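PDB 2WTB: fatty acid multifunctional protein (atmfp2) from Arabidopsis thaliana, which hydrates long-chain enoyl-CoA and oxidises the resulting 3-hydroxyacyl-CoA in peroxisomal fatty acid beta-oxidation during seed germination. Local coordinates for residues 631-636 with 672-677. Residues are numbered along the deposited sequence; the frame is centred on the assembly and turned at random.
Sequences TFFPVV and MFWADS
This is a buried, wholly apolar helix-helix contact in the C-terminal helical part of the chain, where the short helix 671-678 crosses the long helix 624-644. The two segments cross steeply, at -110°, with their axes 10.4 Å apart, and one large side chain, W674, reaches across between them. W674 has CG anti to its backbone N (chi1 176°), which carries the indole toward the other helix, six-membered ring foremost. Its CZ3 and CH2 corner lies against F632, F633 and V636. F632 offers only the root of its side chain: CB lies 3.9 Å from W674 CZ3, while the phenyl ring swings off to meet Y505 and F529. The ring of F633 does the reverse, coming nearer as it extends, and W674 CH2 sits in its plane at the edge, 3.5 Å from F633 CE1. The two ring planes stand 69° apart, in an oblique arrangement. V636 CG2 approaches W674 CZ3 at 4.2 Å, the longest of these contacts. Helix 624-644 is kinked here: with P634 in the turn, the N atoms of P634 and V635 make no bond to the preceding turn, and the regular pattern resumes with V636 N to F632 O. T631 and V635 touch helix 498-514, which belongs to the 3-hydroxyacyl-CoA dehydrogenase C-terminal family region, and the whole contact lies away from the predicted hydratase glutamates. The backbones come closest at V636 and A675, CA to CA 6.6 Å; there V636 CG1, anti to its backbone N, meets A675 CB at 3.6 Å. Helix 680-694 packs against both segments, its I683 touching F633 and A675, and F529 meets the W674 indole edge-to-face.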
# COMPACT_ATOMS: atom_id res chain seq x y z
N THR A 631 22.28 9.58 -6.75
CA THR A 631 21.25 10.22 -5.94
C THR A 631 20.62 9.23 -4.96
O THR A 631 20.10 9.62 -3.92
CB THR A 631 20.16 10.85 -6.83
OG1 THR A 631 20.74 11.88 -7.64
CG2 THR A 631 19.05 11.44 -5.98
N PHE A 632 20.69 7.94 -5.29
CA PHE A 632 20.01 6.92 -4.50
C PHE A 632 20.93 6.03 -3.68
O PHE A 632 20.55 5.55 -2.61
CB PHE A 632 19.11 6.07 -5.39
CG PHE A 632 17.78 6.70 -5.68
CD1 PHE A 632 16.76 6.64 -4.74
CD2 PHE A 632 17.55 7.36 -6.87
CE1 PHE A 632 15.54 7.22 -4.99
CE2 PHE A 632 16.32 7.94 -7.13
CZ PHE A 632 15.32 7.87 -6.19
N PHE A 633 22.14 5.80 -4.17
CA PHE A 633 23.11 5.00 -3.44
C PHE A 633 23.47 5.62 -2.09
O PHE A 633 23.64 4.90 -1.10
CB PHE A 633 24.36 4.74 -4.29
CG PHE A 633 24.19 3.63 -5.29
CD1 PHE A 633 22.94 3.33 -5.81
CD2 PHE A 633 25.28 2.88 -5.70
CE1 PHE A 633 22.79 2.31 -6.73
CE2 PHE A 633 25.13 1.86 -6.62
CZ PHE A 633 23.88 1.57 -7.14
N PRO A 634 23.59 6.95 -2.03
CA PRO A 634 23.77 7.61 -0.73
C PRO A 634 22.57 7.39 0.19
O PRO A 634 22.74 7.37 1.41
CB PRO A 634 23.91 9.09 -1.10
CG PRO A 634 24.43 9.07 -2.49
CD PRO A 634 23.77 7.90 -3.15
N VAL A 635 21.39 7.23 -0.39
CA VAL A 635 20.20 6.91 0.40
C VAL A 635 20.28 5.48 0.93
O VAL A 635 19.95 5.21 2.08
CB VAL A 635 18.90 7.09 -0.40
CG1 VAL A 635 17.73 6.50 0.35
CG2 VAL A 635 18.65 8.57 -0.69
N VAL A 636 20.73 4.55 0.08
CA VAL A 636 20.97 3.18 0.51
C VAL A 636 21.96 3.21 1.66
O VAL A 636 21.76 2.57 2.69
CB VAL A 636 21.57 2.32 -0.62
CG1 VAL A 636 21.99 0.96 -0.07
CG2 VAL A 636 20.58 2.17 -1.76
N MET A 672 15.77 -0.92 0.19
CA MET A 672 16.69 -1.98 0.59
C MET A 672 16.60 -3.19 -0.32
O MET A 672 17.62 -3.75 -0.72
CB MET A 672 16.45 -2.39 2.05
CG MET A 672 16.75 -1.29 3.06
SD MET A 672 18.51 -0.93 3.25
CE MET A 672 19.09 -2.45 3.98
N PHE A 673 15.38 -3.60 -0.65
CA PHE A 673 15.17 -4.69 -1.60
C PHE A 673 15.83 -4.38 -2.94
O PHE A 673 16.37 -5.27 -3.60
CB PHE A 673 13.68 -4.95 -1.79
CG PHE A 673 13.38 -6.09 -2.74
CD1 PHE A 673 13.10 -7.35 -2.25
CD2 PHE A 673 13.36 -5.88 -4.11
CE1 PHE A 673 12.82 -8.40 -3.12
CE2 PHE A 673 13.09 -6.92 -4.98
CZ PHE A 673 12.81 -8.18 -4.48
N TRP A 674 15.80 -3.11 -3.32
CA TRP A 674 16.39 -2.66 -4.58
C TRP A 674 17.91 -2.68 -4.49
O TRP A 674 18.59 -3.10 -5.42
CB TRP A 674 15.89 -1.25 -4.92
CG TRP A 674 16.52 -0.65 -6.14
CD1 TRP A 674 16.30 -1.01 -7.44
CD2 TRP A 674 17.47 0.42 -6.18
NE1 TRP A 674 17.05 -0.23 -8.28
CE2 TRP A 674 17.78 0.66 -7.54
CE3 TRP A 674 18.09 1.21 -5.21
CZ2 TRP A 674 18.68 1.64 -7.94
CZ3 TRP A 674 18.98 2.19 -5.61
CH2 TRP A 674 19.27 2.40 -6.96
N ALA A 675 18.43 -2.25 -3.35
CA ALA A 675 19.87 -2.24 -3.11
C ALA A 675 20.47 -3.63 -3.30
O ALA A 675 21.50 -3.79 -3.95
CB ALA A 675 20.19 -1.71 -1.72
N ASP A 676 19.83 -4.64 -2.72
CA ASP A 676 20.29 -6.02 -2.88
C ASP A 676 19.99 -6.53 -4.28
O ASP A 676 20.59 -7.51 -4.74
CB ASP A 676 19.64 -6.93 -1.83
CG ASP A 676 20.40 -6.92 -0.52
OD1 ASP A 676 19.78 -7.23 0.53
OD2 ASP A 676 21.61 -6.61 -0.53
N SER A 677 19.07 -5.87 -4.96
CA SER A 677 18.72 -6.22 -6.33
C SER A 677 19.87 -5.88 -7.27
O SER A 677 20.01 -6.46 -8.35
CB SER A 677 17.45 -5.49 -6.77
OG SER A 677 17.13 -5.79 -8.11